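Local coordinates for protein possible glutathione S-transferase (Rhodopseudomonas palustris, PDB 3M8N) that probably acts as a glutathione transferase, joining the thiol of glutathione to electrophilic substrates, at residues G13-V18 and G53-L58. Residues are numbered along the deposited sequence; the frame is centred on the assembly and turned at random.
Sequences GNSYKV and GQVPLL
Pro-56 sets its ring against one side of helix 13-24, between Asn-14, Ser-15 and Val-18. The CA atoms of Ser-15 and Pro-56 are 5.0 Å apart. A cis peptide bond precedes Pro-56, just ahead of strand 57-59; this is the cis-proline of the thioredoxin-like domain of glutathione transferases. The ring carbons divide the contacts among three residues. CG lies 3.8 Å from Val-18 CG2 and also meets the backbone O of Asn-14. CD lies 4.0 Å from Asn-14 CB. CB lies 3.7 Å from Ser-15 OG. Ser-15 OG is anti to the carbonyl carbon and beside the backbone N (chi1 -82°), which places it next to CB and CD of the proline ring and within 3.8 Å of Val-55 CG1. Val-18 and Pro-56 both also touch Leu-6 of strand 4-8. An alanine in place of Pro-56 would probably leave a gap beside Val-18 CG2 and make the cis peptide hard to keep. Between the two segments the contact is van der Waals, without hydrogen bonds. The start of helix 13-24 and the loop carrying the cis-proline are thus held by packing. Ser-15 OG is hydrogen-bonded to Met-9 N, so it can lie against the proline carbons without a polar partner there.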
ATOM      1  N   GLY A  13       9.349  -9.437  -7.634  1.00 25.42           N
ATOM      2  CA  GLY A  13       8.214  -8.796  -8.269  1.00 24.57           C
ATOM      3  C   GLY A  13       8.082  -7.331  -7.914  1.00 24.21           C
ATOM      4  O   GLY A  13       7.702  -6.534  -8.732  1.00 24.16           O
ATOM      5  N   ASN A  14       8.390  -6.961  -6.680  1.00 23.31           N
ATOM      6  CA  ASN A  14       8.404  -5.555  -6.312  1.00 23.08           C
ATOM      7  C   ASN A  14       9.404  -4.727  -7.038  1.00 22.33           C
ATOM      8  O   ASN A  14       9.093  -3.583  -7.371  1.00 21.80           O
ATOM      9  CB  ASN A  14       8.604  -5.378  -4.811  1.00 23.41           C
ATOM     10  CG  ASN A  14       7.381  -5.726  -4.039  1.00 24.51           C
ATOM     11  OD1 ASN A  14       6.295  -5.474  -4.475  1.00 25.89           O
ATOM     12  ND2 ASN A  14       7.553  -6.347  -2.897  1.00 28.62           N
ATOM     13  N   SER A  15      10.588  -5.301  -7.263  1.00 21.15           N
ATOM     14  CA  SER A  15      11.638  -4.624  -7.927  1.00 22.04           C
ATOM     15  C   SER A  15      11.281  -4.496  -9.383  1.00 22.80           C
ATOM     16  O   SER A  15      11.561  -3.455  -9.991  1.00 24.09           O
ATOM     17  CB  SER A  15      12.951  -5.387  -7.856  1.00 22.56           C
ATOM     18  OG  SER A  15      13.670  -5.210  -6.658  1.00 22.82           O
ATOM     19  N   TYR A  16      10.717  -5.550  -9.959  1.00 22.49           N
ATOM     20  CA  TYR A  16      10.337  -5.492 -11.341  1.00 22.33           C
ATOM     21  C   TYR A  16       9.289  -4.428 -11.632  1.00 22.61           C
ATOM     22  O   TYR A  16       9.336  -3.816 -12.668  1.00 24.08           O
ATOM     23  CB  TYR A  16       9.849  -6.841 -11.819  1.00 22.70           C
ATOM     24  CG  TYR A  16       9.090  -6.823 -13.165  1.00 21.94           C
ATOM     25  CD1 TYR A  16       9.703  -6.402 -14.326  1.00 21.99           C
ATOM     26  CD2 TYR A  16       7.763  -7.265 -13.253  1.00 20.60           C
ATOM     27  CE1 TYR A  16       9.000  -6.392 -15.562  1.00 22.11           C
ATOM     28  CE2 TYR A  16       7.065  -7.251 -14.481  1.00 22.71           C
ATOM     29  CZ  TYR A  16       7.701  -6.823 -15.621  1.00 22.12           C
ATOM     30  OH  TYR A  16       7.059  -6.839 -16.813  1.00 23.95           O
ATOM     31  N   LYS A  17       8.328  -4.199 -10.741  1.00 22.87           N
ATOM     32  CA  LYS A  17       7.407  -3.045 -10.867  1.00 22.58           C
ATOM     33  C   LYS A  17       8.121  -1.719 -11.172  1.00 21.67           C
ATOM     34  O   LYS A  17       7.726  -0.986 -12.064  1.00 21.96           O
ATOM     35  CB  LYS A  17       6.553  -2.872  -9.610  1.00 22.13           C
ATOM     36  CG  LYS A  17       5.484  -3.860  -9.466  1.00 23.15           C
ATOM     37  CD  LYS A  17       5.380  -4.324  -8.038  1.00 22.67           C
ATOM     38  CE  LYS A  17       4.747  -3.349  -7.264  1.00 25.28           C
ATOM     39  NZ  LYS A  17       4.000  -4.140  -6.248  1.00 26.97           N
ATOM     40  N   VAL A  18       9.162  -1.420 -10.411  1.00 21.36           N
ATOM     41  CA  VAL A  18       9.864  -0.196 -10.534  1.00 20.56           C
ATOM     42  C   VAL A  18      10.670  -0.172 -11.816  1.00 21.04           C
ATOM     43  O   VAL A  18      10.685   0.819 -12.500  1.00 21.30           O
ATOM     44  CB  VAL A  18      10.786   0.020  -9.382  1.00 19.78           C
ATOM     45  CG1 VAL A  18      11.451   1.271  -9.623  1.00 20.36           C
ATOM     46  CG2 VAL A  18      10.015   0.055  -8.027  1.00 19.36           C
ATOM     47  N   GLY A  53      16.259  -3.447   5.431  1.00 36.53           N
ATOM     48  CA  GLY A  53      16.672  -4.420   4.442  1.00 35.97           C
ATOM     49  C   GLY A  53      15.847  -4.447   3.161  1.00 36.09           C
ATOM     50  O   GLY A  53      15.870  -5.429   2.432  1.00 36.58           O
ATOM     51  N   GLN A  54      15.130  -3.366   2.872  1.00 36.01           N
ATOM     52  CA  GLN A  54      14.186  -3.353   1.766  1.00 35.30           C
ATOM     53  C   GLN A  54      14.848  -3.149   0.379  1.00 33.48           C
ATOM     54  O   GLN A  54      15.617  -2.244   0.172  1.00 32.80           O
ATOM     55  CB  GLN A  54      13.154  -2.266   2.025  1.00 36.40           C
ATOM     56  CG  GLN A  54      12.393  -2.405   3.311  1.00 40.12           C
ATOM     57  CD  GLN A  54      10.916  -2.090   3.151  1.00 46.33           C
ATOM     58  OE1 GLN A  54      10.144  -2.906   2.587  1.00 50.35           O
ATOM     59  NE2 GLN A  54      10.491  -0.936   3.675  1.00 46.97           N
ATOM     60  N   VAL A  55      14.517  -4.025  -0.547  1.00 32.32           N
ATOM     61  CA  VAL A  55      14.801  -3.900  -1.979  1.00 30.62           C
ATOM     62  C   VAL A  55      13.417  -3.968  -2.702  1.00 28.63           C
ATOM     63  O   VAL A  55      12.645  -4.841  -2.381  1.00 28.93           O
ATOM     64  CB  VAL A  55      15.737  -5.086  -2.379  1.00 31.49           C
ATOM     65  CG1 VAL A  55      16.126  -5.052  -3.781  1.00 27.62           C
ATOM     66  CG2 VAL A  55      16.980  -5.046  -1.535  1.00 32.11           C
ATOM     67  N   PRO A  56      13.091  -3.054  -3.662  1.00 26.40           N
ATOM     68  CA  PRO A  56      13.912  -2.029  -4.270  1.00 25.54           C
ATOM     69  C   PRO A  56      14.102  -0.797  -3.374  1.00 24.85           C
ATOM     70  O   PRO A  56      13.325  -0.573  -2.453  1.00 25.63           O
ATOM     71  CB  PRO A  56      13.143  -1.698  -5.550  1.00 24.53           C
ATOM     72  CG  PRO A  56      11.696  -1.849  -5.158  1.00 24.30           C
ATOM     73  CD  PRO A  56      11.699  -2.987  -4.167  1.00 25.78           C
ATOM     74  N   LEU A  57      15.158  -0.044  -3.654  1.00 24.82           N
ATOM     75  CA  LEU A  57      15.428   1.219  -3.023  1.00 25.12           C
ATOM     76  C   LEU A  57      15.841   2.172  -4.093  1.00 25.19           C
ATOM     77  O   LEU A  57      16.677   1.849  -4.925  1.00 25.27           O
ATOM     78  CB  LEU A  57      16.564   1.060  -2.039  1.00 24.21           C
ATOM     79  CG  LEU A  57      16.690   1.981  -0.831  1.00 25.12           C
ATOM     80  CD1 LEU A  57      15.492   1.887   0.068  1.00 24.04           C
ATOM     81  CD2 LEU A  57      17.906   1.528  -0.082  1.00 24.31           C
ATOM     82  N   LEU A  58      15.231   3.352  -4.083  1.00 25.87           N
ATOM     83  CA  LEU A  58      15.568   4.387  -5.024  1.00 27.31           C
ATOM     84  C   LEU A  58      16.314   5.511  -4.352  1.00 28.83           C
ATOM     85  O   LEU A  58      15.750   6.220  -3.578  1.00 27.64           O
ATOM     86  CB  LEU A  58      14.298   4.976  -5.634  1.00 26.51           C
ATOM     87  CG  LEU A  58      14.421   5.957  -6.777  1.00 25.28           C
ATOM     88  CD1 LEU A  58      14.892   5.187  -7.909  1.00 25.56           C
ATOM     89  CD2 LEU A  58      13.083   6.632  -7.078  1.00 26.00           C
TER